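Local coordinates for DNA mismatch repair protein MUTS (Thermus aquaticus, PDB 1EWQ) that takes part in DNA mismatch repair, binding mismatched DNA, probably as the recognition step, and has a weak ATPase activity, at residues C[91-96]-C[113-118]; C[373-378]-C[515-520]; C[578-583]-C[706-711]. All coordinates share one frame; numbering follows the deposited sequence.

How the contacts relate
Contacts 1 and 3 are strand pairings and contact 2 is side-chain packing. Contact 1 joins two antiparallel strands of the N-terminal domain, is mostly buried, and lies about 9 Å from the bound DNA at its nearest atom. Contact 3 joins parallel strands of the ATPase domain about 59 Å from that DNA at its nearest atom, and is only partly buried. Both rest on backbone hydrogen bonds with largely apolar side chains on the two faces. Contact 2, also partly buried, sets a loop and helix start against a MutS domain III helix, mainly through carbon contacts. Centres of contacts 1 and 2 are 32 Å apart; that of contact 3 is 58 and 57 Å from theirs.

Contact 1 (C[91-96]-C[113-118]); sequences RLAVAD and TQLLTP
The carbonyl oxygen of Leu92 is held twice from the neighbouring strand. Leu116 N donates to Leu92 O over 2.6 Å, lying in the carbonyl plane, and a CA-H...O contact from Leu115 CA joins it at 3.1 Å. Leu92 N returns a bond to Leu116 O, so the two leucines form an antiparallel hydrogen-bonded pair. Farther along, Val94 N meets Gln114 O at 2.9 Å, almost straight on to the carbonyl. Val94 O accepts a hydrogen bond from Thr113 N, with a more bent 144° at the hydrogen.

These strands are 92-97 and 110-116 of the mixed sheet in MutS domain I, the second lying at the sheet's edge within this chain. Leu92, Val94, Gln114 and Leu116 share one face. There Leu92 and Leu116 cross obliquely, CB against CB at 4.0 Å and CD1 close to CD1. Helix 78-87 covers this side: Ala82 and Leu85 touch Leu92, and Phe78 touches Val94 and Leu116. On the other face Leu115 CG stands anti to the carbonyl carbon (chi1 -56°), and the CD2 branch beyond it leans over Ala93, 3.7 Å from Ala93 CB and slightly nearer to Ala93 CA.

At one end, the side chains of Asp96 and Thr113 cross at about a right angle, Asp96 OD2 lying 3.6 Å from Thr113 CB, while Asp96 OD1 is hydrogen-bonded to Tyr40 OH. At the other, Arg91 rests its CD on Thr117 CG2 at 4.1 Å and carries its guanidinium on to Ser203 OG and Asp29 O; Thr117 OG1 bonds to Thr120 and Glu177.

The chemistry thus divides by place: amides and carbonyls fix the register in the middle, leucine and valine carbons close the face under the helix, and the polar ends tie the pair to surrounding chain.

Contact 2 (C[373-378]-C[515-520]); sequences PDLSPL and EALREA
Pro373 and Leu375 lie against one side of helix 514-540, in the region of MutS domain III, and the loop that carries them turns straight into helix 376-385 through an Asx turn, with Leu375 at the N-cap position. The contact is a helix face met by a loop and the first turn of a second helix.

Apolar packing does the joining. The proline ring sits over the residues Ala516, Glu519 and Ala520, one turn of the helix: its CD faces Ala520 CB at 3.9 Å, and Pro373 CB stands 4.2 Å from Ala516 CB. Leu375 spreads its two methyls over neighbouring partners, CD2 to Ala516 CB at 3.8 Å and CD1 to Leu517 CD1 at 3.6 Å. Leu517 starts out away from the loop, yet its end swings back to it; Leu378 CD1 adds a looser touch on the same methyl. Leu356 of helix 346-366 packs on Leu375 and Leu378, and Leu352 of the same helix on Leu517, so this leucine cluster joins three helices. With two alanines facing the loop, the helix offers little more than CB atoms there, which lets the proline ring come close to its backbone.

A charged residue takes part with its whole outer chain. Glu519 runs extended beyond CG, with CG anti to the backbone N (chi1 163°), and lays CG, CD and the OE1 oxygen against Pro373 CG, its own CG 3.6 Å from that atom.

The side-chain hydrogen bonds within segment 373-378 lie at the start of its helix, between Asp374 and Ser376. Asp374 OD2 accepts from Ser376 N at 3.0 Å, the bond of the Asx turn, and also from Ser376 OG at 2.9 Å; both donors come from the same face of the carboxylate plane.

Contact 3 (C[578-583]-C[706-711]); sequences LVLITG and PRLKNL
Strand 578-582 and the start of strand 708-716 run parallel, 25° apart in direction, with Leu578 beside Leu708 and Ile581 beside Leu711. Five backbone bonds tie them, from Leu578 N to Arg707 O at one end to Thr582 N and Leu711 O, 3.0 Å apart, at the other; Leu580 N meets Lys709 O nearly head-on at 2.8 Å.

On one face, Leu708 CG is anti to the backbone N (chi1 -178°), which sets it 3.9 Å from Leu578 CD1, the two side chains lying side by side; Leu580 CD1 packs against Leu708 CD1 at the same separation. An alanine at Leu708 would probably leave both leucine methyls without these partners and open a gap beside Leu703. On the other face, Val579 CG1 meets Leu711 CD1 at 3.8 Å. A water hydrogen-bonds to Thr582 OG1, Asn710 OD1 and Leu711 O, bridging the two strands near Thr582; Thr582 OG1 also bonds to Ala733 N, and Asn710 ND2 to Thr701 O.

Strand 578-582 leads into the P-loop, whose predicted ATP site starts at Gly583; Lys589 NZ bonds to Ile581 O and Gly583 O. Regular backbone bonding and leucine packing thus anchor the strand from which the nucleotide-binding loop springs.

Contact 1 (C[91-96]-C[113-118])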
loop_
_atom_site.group_PDB
_atom_site.type_symbol
_atom_site.label_atom_id
_atom_site.label_comp_id
_atom_site.label_asym_id
_atom_site.label_seq_id
_atom_site.Cartn_x
_atom_site.Cartn_y
_atom_site.Cartn_z
ATOM N N ARG C 91 -11.003 -0.568 -15.148
ATOM C CA ARG C 91 -11.060 -1.380 -16.364
ATOM C C ARG C 91 -11.004 -0.265 -17.410
ATOM O O ARG C 91 -11.585 0.792 -17.198
ATOM C CB ARG C 91 -12.385 -2.134 -16.506
ATOM C CG ARG C 91 -12.589 -3.328 -15.578
ATOM C CD ARG C 91 -13.748 -4.178 -16.094
ATOM N NE ARG C 91 -14.292 -5.095 -15.101
ATOM C CZ ARG C 91 -15.029 -4.721 -14.058
ATOM N NH1 ARG C 91 -15.316 -3.439 -13.867
ATOM N NH2 ARG C 91 -15.487 -5.631 -13.206
ATOM N N LEU C 92 -10.323 -0.473 -18.530
ATOM C CA LEU C 92 -10.230 0.595 -19.519
ATOM C C LEU C 92 -10.753 0.273 -20.914
ATOM O O LEU C 92 -10.405 -0.746 -21.505
ATOM C CB LEU C 92 -8.779 1.056 -19.645
ATOM C CG LEU C 92 -8.009 1.284 -18.345
ATOM C CD1 LEU C 92 -6.545 1.523 -18.667
ATOM C CD2 LEU C 92 -8.611 2.445 -17.586
ATOM N N ALA C 93 -11.593 1.160 -21.432
ATOM C CA ALA C 93 -12.132 1.020 -22.780
ATOM C C ALA C 93 -11.382 2.071 -23.592
ATOM O O ALA C 93 -11.497 3.267 -23.330
ATOM C CB ALA C 93 -13.625 1.301 -22.794
ATOM N N VAL C 94 -10.597 1.613 -24.560
ATOM C CA VAL C 94 -9.795 2.498 -25.390
ATOM C C VAL C 94 -10.479 2.833 -26.702
ATOM O O VAL C 94 -10.696 1.963 -27.545
ATOM C CB VAL C 94 -8.417 1.866 -25.690
ATOM C CG1 VAL C 94 -7.642 2.720 -26.686
ATOM C CG2 VAL C 94 -7.634 1.730 -24.398
ATOM N N ALA C 95 -10.824 4.103 -26.863
ATOM C CA ALA C 95 -11.465 4.568 -28.077
ATOM C C ALA C 95 -10.444 5.381 -28.857
ATOM O O ALA C 95 -9.996 6.431 -28.396
ATOM C CB ALA C 95 -12.667 5.417 -27.738
ATOM N N ASP C 96 -10.060 4.887 -30.029
ATOM C CA ASP C 96 -9.087 5.588 -30.860
ATOM C C ASP C 96 -9.719 6.159 -32.121
ATOM O O ASP C 96 -10.893 5.924 -32.414
ATOM C CB ASP C 96 -7.951 4.649 -31.285
ATOM C CG ASP C 96 -7.153 4.119 -30.111
ATOM O OD1 ASP C 96 -6.803 4.919 -29.223
ATOM O OD2 ASP C 96 -6.863 2.905 -30.091
ATOM N N THR C 113 -11.263 0.373 -29.620
ATOM C CA THR C 113 -10.378 -0.600 -30.252
ATOM C C THR C 113 -10.049 -1.799 -29.369
ATOM O O THR C 113 -9.780 -2.891 -29.868
ATOM C CB THR C 113 -9.062 0.088 -30.706
ATOM O OG1 THR C 113 -9.287 0.736 -31.962
ATOM C CG2 THR C 113 -7.909 -0.920 -30.848
ATOM N N GLN C 114 -10.078 -1.602 -28.059
ATOM C CA GLN C 114 -9.758 -2.683 -27.146
ATOM C C GLN C 114 -10.073 -2.313 -25.718
ATOM O O GLN C 114 -10.152 -1.137 -25.370
ATOM C CB GLN C 114 -8.276 -3.028 -27.243
ATOM C CG GLN C 114 -7.379 -1.816 -27.155
ATOM C CD GLN C 114 -5.938 -2.177 -26.898
ATOM O OE1 GLN C 114 -5.047 -1.328 -26.982
ATOM N NE2 GLN C 114 -5.698 -3.442 -26.573
ATOM N N LEU C 115 -10.250 -3.335 -24.895
ATOM C CA LEU C 115 -10.533 -3.145 -23.493
ATOM C C LEU C 115 -9.306 -3.628 -22.737
ATOM O O LEU C 115 -8.647 -4.581 -23.163
ATOM C CB LEU C 115 -11.754 -3.973 -23.090
ATOM C CG LEU C 115 -13.034 -3.705 -23.893
ATOM C CD1 LEU C 115 -14.158 -4.593 -23.373
ATOM C CD2 LEU C 115 -13.426 -2.241 -23.770
ATOM N N LEU C 116 -8.975 -2.959 -21.642
ATOM C CA LEU C 116 -7.831 -3.367 -20.836
ATOM C C LEU C 116 -8.326 -3.763 -19.463
ATOM O O LEU C 116 -8.766 -2.922 -18.688
ATOM C CB LEU C 116 -6.807 -2.240 -20.706
ATOM C CG LEU C 116 -6.144 -1.739 -21.992
ATOM C CD1 LEU C 116 -5.048 -0.744 -21.636
ATOM C CD2 LEU C 116 -5.554 -2.890 -22.763
ATOM N N THR C 117 -8.280 -5.059 -19.181
ATOM C CA THR C 117 -8.710 -5.574 -17.899
ATOM C C THR C 117 -7.579 -6.458 -17.392
ATOM O O THR C 117 -6.877 -7.079 -18.169
ATOM C CB THR C 117 -10.034 -6.357 -18.025
ATOM O OG1 THR C 117 -9.806 -7.622 -18.654
ATOM C CG2 THR C 117 -11.032 -5.543 -18.854
ATOM N N PRO C 118 -7.399 -6.526 -16.076
ATOM C CA PRO C 118 -6.328 -7.328 -15.478
ATOM C C PRO C 118 -6.089 -8.714 -16.069
ATOM O O PRO C 118 -4.943 -9.086 -16.316
ATOM C CB PRO C 118 -6.698 -7.354 -13.992
ATOM C CG PRO C 118 -8.187 -7.206 -14.008
ATOM C CD PRO C 118 -8.413 -6.162 -15.071
#

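Contact 2 (C[373-378]-C[515-520])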
loop_
_atom_site.group_PDB
_atom_site.type_symbol
_atom_site.label_atom_id
_atom_site.label_comp_id
_atom_site.label_asym_id
_atom_site.label_seq_id
_atom_site.Cartn_x
_atom_site.Cartn_y
_atom_site.Cartn_z
ATOM N N PRO C 373 13.726 -25.519 -34.223
ATOM C CA PRO C 373 13.414 -25.108 -35.596
ATOM C C PRO C 373 14.508 -24.245 -36.213
ATOM O O PRO C 373 15.163 -23.472 -35.515
ATOM C CB PRO C 373 12.120 -24.316 -35.436
ATOM C CG PRO C 373 11.492 -24.927 -34.214
ATOM C CD PRO C 373 12.666 -25.095 -33.293
ATOM N N ASP C 374 14.715 -24.392 -37.518
ATOM C CA ASP C 374 15.696 -23.569 -38.216
ATOM C C ASP C 374 14.904 -22.392 -38.766
ATOM O O ASP C 374 14.026 -22.563 -39.612
ATOM C CB ASP C 374 16.356 -24.317 -39.376
ATOM C CG ASP C 374 17.362 -23.448 -40.137
ATOM O OD1 ASP C 374 17.938 -23.933 -41.135
ATOM O OD2 ASP C 374 17.585 -22.279 -39.742
ATOM N N LEU C 375 15.207 -21.202 -38.268
ATOM C CA LEU C 375 14.517 -19.999 -38.693
ATOM C C LEU C 375 15.493 -18.984 -39.271
ATOM O O LEU C 375 15.202 -17.789 -39.319
ATOM C CB LEU C 375 13.774 -19.396 -37.500
ATOM C CG LEU C 375 12.584 -20.223 -37.008
ATOM C CD1 LEU C 375 12.124 -19.749 -35.645
ATOM C CD2 LEU C 375 11.472 -20.118 -38.025
ATOM N N SER C 376 16.654 -19.459 -39.713
ATOM C CA SER C 376 17.650 -18.553 -40.270
ATOM C C SER C 376 17.076 -17.729 -41.420
ATOM O O SER C 376 17.417 -16.561 -41.572
ATOM C CB SER C 376 18.905 -19.320 -40.717
ATOM O OG SER C 376 18.592 -20.364 -41.612
ATOM N N PRO C 377 16.185 -18.315 -42.238
ATOM C CA PRO C 377 15.654 -17.487 -43.327
ATOM C C PRO C 377 14.875 -16.250 -42.849
ATOM O O PRO C 377 14.966 -15.188 -43.463
ATOM C CB PRO C 377 14.803 -18.475 -44.138
ATOM C CG PRO C 377 14.470 -19.553 -43.162
ATOM C CD PRO C 377 15.725 -19.708 -42.360
ATOM N N LEU C 378 14.131 -16.383 -41.754
ATOM C CA LEU C 378 13.361 -15.267 -41.195
ATOM C C LEU C 378 14.350 -14.278 -40.567
ATOM O O LEU C 378 14.205 -13.056 -40.676
ATOM C CB LEU C 378 12.401 -15.776 -40.113
ATOM C CG LEU C 378 11.202 -14.922 -39.671
ATOM C CD1 LEU C 378 10.798 -15.327 -38.263
ATOM C CD2 LEU C 378 11.539 -13.451 -39.695
ATOM N N GLU C 515 4.008 -20.373 -35.582
ATOM C CA GLU C 515 4.015 -21.712 -35.013
ATOM C C GLU C 515 5.433 -22.211 -34.687
ATOM O O GLU C 515 5.648 -22.835 -33.646
ATOM C CB GLU C 515 3.305 -22.671 -35.975
ATOM C CG GLU C 515 2.577 -23.805 -35.277
ATOM C CD GLU C 515 1.734 -23.317 -34.104
ATOM O OE1 GLU C 515 0.951 -22.355 -34.286
ATOM O OE2 GLU C 515 1.853 -23.905 -33.002
ATOM N N ALA C 516 6.396 -21.940 -35.565
ATOM C CA ALA C 516 7.770 -22.376 -35.314
ATOM C C ALA C 516 8.296 -21.617 -34.097
ATOM O O ALA C 516 9.066 -22.148 -33.300
ATOM C CB ALA C 516 8.661 -22.113 -36.541
ATOM N N LEU C 517 7.869 -20.369 -33.955
ATOM C CA LEU C 517 8.284 -19.564 -32.821
ATOM C C LEU C 517 7.785 -20.201 -31.529
ATOM O O LEU C 517 8.546 -20.357 -30.594
ATOM C CB LEU C 517 7.739 -18.143 -32.951
ATOM C CG LEU C 517 8.670 -17.104 -33.580
ATOM C CD1 LEU C 517 9.256 -17.634 -34.859
ATOM C CD2 LEU C 517 7.890 -15.810 -33.828
ATOM N N ARG C 518 6.507 -20.566 -31.482
ATOM C CA ARG C 518 5.951 -21.200 -30.289
ATOM C C ARG C 518 6.739 -22.469 -29.949
ATOM O O ARG C 518 7.144 -22.683 -28.810
ATOM C CB ARG C 518 4.485 -21.566 -30.509
ATOM C CG ARG C 518 3.544 -20.374 -30.604
ATOM C CD ARG C 518 2.076 -20.814 -30.759
ATOM N NE ARG C 518 1.178 -19.670 -30.685
ATOM C CZ ARG C 518 0.841 -19.063 -29.552
ATOM N NH1 ARG C 518 1.319 -19.499 -28.383
ATOM N NH2 ARG C 518 0.043 -18.002 -29.584
ATOM N N GLU C 519 6.937 -23.301 -30.962
ATOM C CA GLU C 519 7.666 -24.559 -30.849
ATOM C C GLU C 519 9.073 -24.350 -30.289
ATOM O O GLU C 519 9.497 -25.063 -29.379
ATOM C CB GLU C 519 7.709 -25.213 -32.237
ATOM C CG GLU C 519 8.735 -26.300 -32.436
ATOM C CD GLU C 519 8.535 -27.031 -33.761
ATOM O OE1 GLU C 519 8.215 -26.367 -34.784
ATOM O OE2 GLU C 519 8.704 -28.275 -33.778
ATOM N N ALA C 520 9.794 -23.368 -30.830
ATOM C CA ALA C 520 11.139 -23.069 -30.351
ATOM C C ALA C 520 11.027 -22.598 -28.900
ATOM O O ALA C 520 11.893 -22.870 -28.068
ATOM C CB ALA C 520 11.767 -21.981 -31.205
#

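Contact 3 (C[578-583]-C[706-711])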
loop_
_atom_site.group_PDB
_atom_site.type_symbol
_atom_site.label_atom_id
_atom_site.label_comp_id
_atom_site.label_asym_id
_atom_site.label_seq_id
_atom_site.Cartn_x
_atom_site.Cartn_y
_atom_site.Cartn_z
ATOM N N LEU C 578 2.266 -43.288 11.644
ATOM C CA LEU C 578 1.754 -42.150 12.400
ATOM C C LEU C 578 2.961 -41.728 13.235
ATOM O O LEU C 578 3.303 -42.388 14.218
ATOM C CB LEU C 578 0.628 -42.594 13.329
ATOM C CG LEU C 578 -0.236 -41.556 14.049
ATOM C CD1 LEU C 578 -0.529 -42.081 15.437
ATOM C CD2 LEU C 578 0.441 -40.213 14.135
ATOM N N VAL C 579 3.613 -40.643 12.835
ATOM C CA VAL C 579 4.805 -40.167 13.528
ATOM C C VAL C 579 4.518 -38.998 14.453
ATOM O O VAL C 579 4.251 -37.892 13.998
ATOM C CB VAL C 579 5.888 -39.731 12.506
ATOM C CG1 VAL C 579 7.087 -39.153 13.225
ATOM C CG2 VAL C 579 6.302 -40.914 11.651
ATOM N N LEU C 580 4.577 -39.236 15.754
ATOM C CA LEU C 580 4.322 -38.172 16.713
ATOM C C LEU C 580 5.649 -37.539 17.070
ATOM O O LEU C 580 6.645 -38.247 17.265
ATOM C CB LEU C 580 3.679 -38.728 17.980
ATOM C CG LEU C 580 2.322 -39.412 17.834
ATOM C CD1 LEU C 580 2.010 -40.136 19.124
ATOM C CD2 LEU C 580 1.238 -38.378 17.509
ATOM N N ILE C 581 5.661 -36.209 17.145
ATOM C CA ILE C 581 6.866 -35.473 17.491
ATOM C C ILE C 581 6.588 -34.592 18.699
ATOM O O ILE C 581 5.949 -33.547 18.587
ATOM C CB ILE C 581 7.339 -34.583 16.324
ATOM C CG1 ILE C 581 7.559 -35.447 15.083
ATOM C CG2 ILE C 581 8.610 -33.858 16.707
ATOM C CD1 ILE C 581 7.943 -34.679 13.842
ATOM N N THR C 582 7.065 -35.033 19.856
ATOM C CA THR C 582 6.877 -34.297 21.096
ATOM C C THR C 582 8.069 -33.375 21.350
ATOM O O THR C 582 9.049 -33.404 20.617
ATOM C CB THR C 582 6.688 -35.277 22.291
ATOM O OG1 THR C 582 7.610 -36.369 22.169
ATOM C CG2 THR C 582 5.273 -35.822 22.309
ATOM N N GLY C 583 7.972 -32.551 22.384
ATOM C CA GLY C 583 9.045 -31.629 22.696
ATOM C C GLY C 583 8.522 -30.204 22.671
ATOM O O GLY C 583 7.421 -29.958 22.177
ATOM N N PRO C 706 0.082 -50.060 16.151
ATOM C CA PRO C 706 1.221 -50.753 15.543
ATOM C C PRO C 706 2.143 -49.923 14.662
ATOM O O PRO C 706 3.343 -50.182 14.605
ATOM C CB PRO C 706 0.562 -51.897 14.782
ATOM C CG PRO C 706 -0.776 -51.356 14.449
ATOM C CD PRO C 706 -1.185 -50.671 15.722
ATOM N N ARG C 707 1.589 -48.931 13.976
ATOM C CA ARG C 707 2.399 -48.099 13.102
ATOM C C ARG C 707 2.651 -46.709 13.685
ATOM O O ARG C 707 2.956 -45.765 12.956
ATOM C CB ARG C 707 1.742 -47.992 11.725
ATOM C CG ARG C 707 1.658 -49.312 10.961
ATOM C CD ARG C 707 0.984 -49.113 9.603
ATOM N NE ARG C 707 -0.401 -48.642 9.726
ATOM C CZ ARG C 707 -1.446 -49.429 9.973
ATOM N NH1 ARG C 707 -1.288 -50.746 10.119
ATOM N NH2 ARG C 707 -2.656 -48.899 10.087
ATOM N N LEU C 708 2.522 -46.586 15.004
ATOM C CA LEU C 708 2.773 -45.313 15.660
ATOM C C LEU C 708 4.253 -45.247 15.999
ATOM O O LEU C 708 4.800 -46.170 16.601
ATOM C CB LEU C 708 1.937 -45.182 16.939
ATOM C CG LEU C 708 2.027 -43.879 17.752
ATOM C CD1 LEU C 708 0.907 -43.835 18.794
ATOM C CD2 LEU C 708 3.368 -43.788 18.447
ATOM N N LYS C 709 4.902 -44.160 15.594
ATOM C CA LYS C 709 6.317 -43.971 15.878
ATOM C C LYS C 709 6.540 -42.661 16.638
ATOM O O LYS C 709 5.907 -41.644 16.352
ATOM C CB LYS C 709 7.139 -43.957 14.584
ATOM C CG LYS C 709 8.622 -43.782 14.836
ATOM C CD LYS C 709 9.417 -43.544 13.547
ATOM C CE LYS C 709 9.469 -44.782 12.669
ATOM N NZ LYS C 709 10.267 -44.516 11.450
ATOM N N ASN C 710 7.448 -42.694 17.605
ATOM C CA ASN C 710 7.758 -41.519 18.394
ATOM C C ASN C 710 9.107 -40.879 18.071
ATOM O O ASN C 710 10.117 -41.559 17.891
ATOM C CB ASN C 710 7.702 -41.861 19.889
ATOM C CG ASN C 710 6.287 -41.849 20.433
ATOM O OD1 ASN C 710 5.604 -40.824 20.382
ATOM N ND2 ASN C 710 5.838 -42.984 20.956
ATOM N N LEU C 711 9.081 -39.554 17.977
ATOM C CA LEU C 711 10.246 -38.721 17.738
ATOM C C LEU C 711 10.035 -37.508 18.648
ATOM O O LEU C 711 8.936 -37.294 19.161
ATOM C CB LEU C 711 10.330 -38.260 16.274
ATOM C CG LEU C 711 10.697 -39.268 15.184
ATOM C CD1 LEU C 711 10.817 -38.535 13.852
ATOM C CD2 LEU C 711 12.019 -39.950 15.519
HETATM O O HOH W 1 6.706 -38.361 20.390
#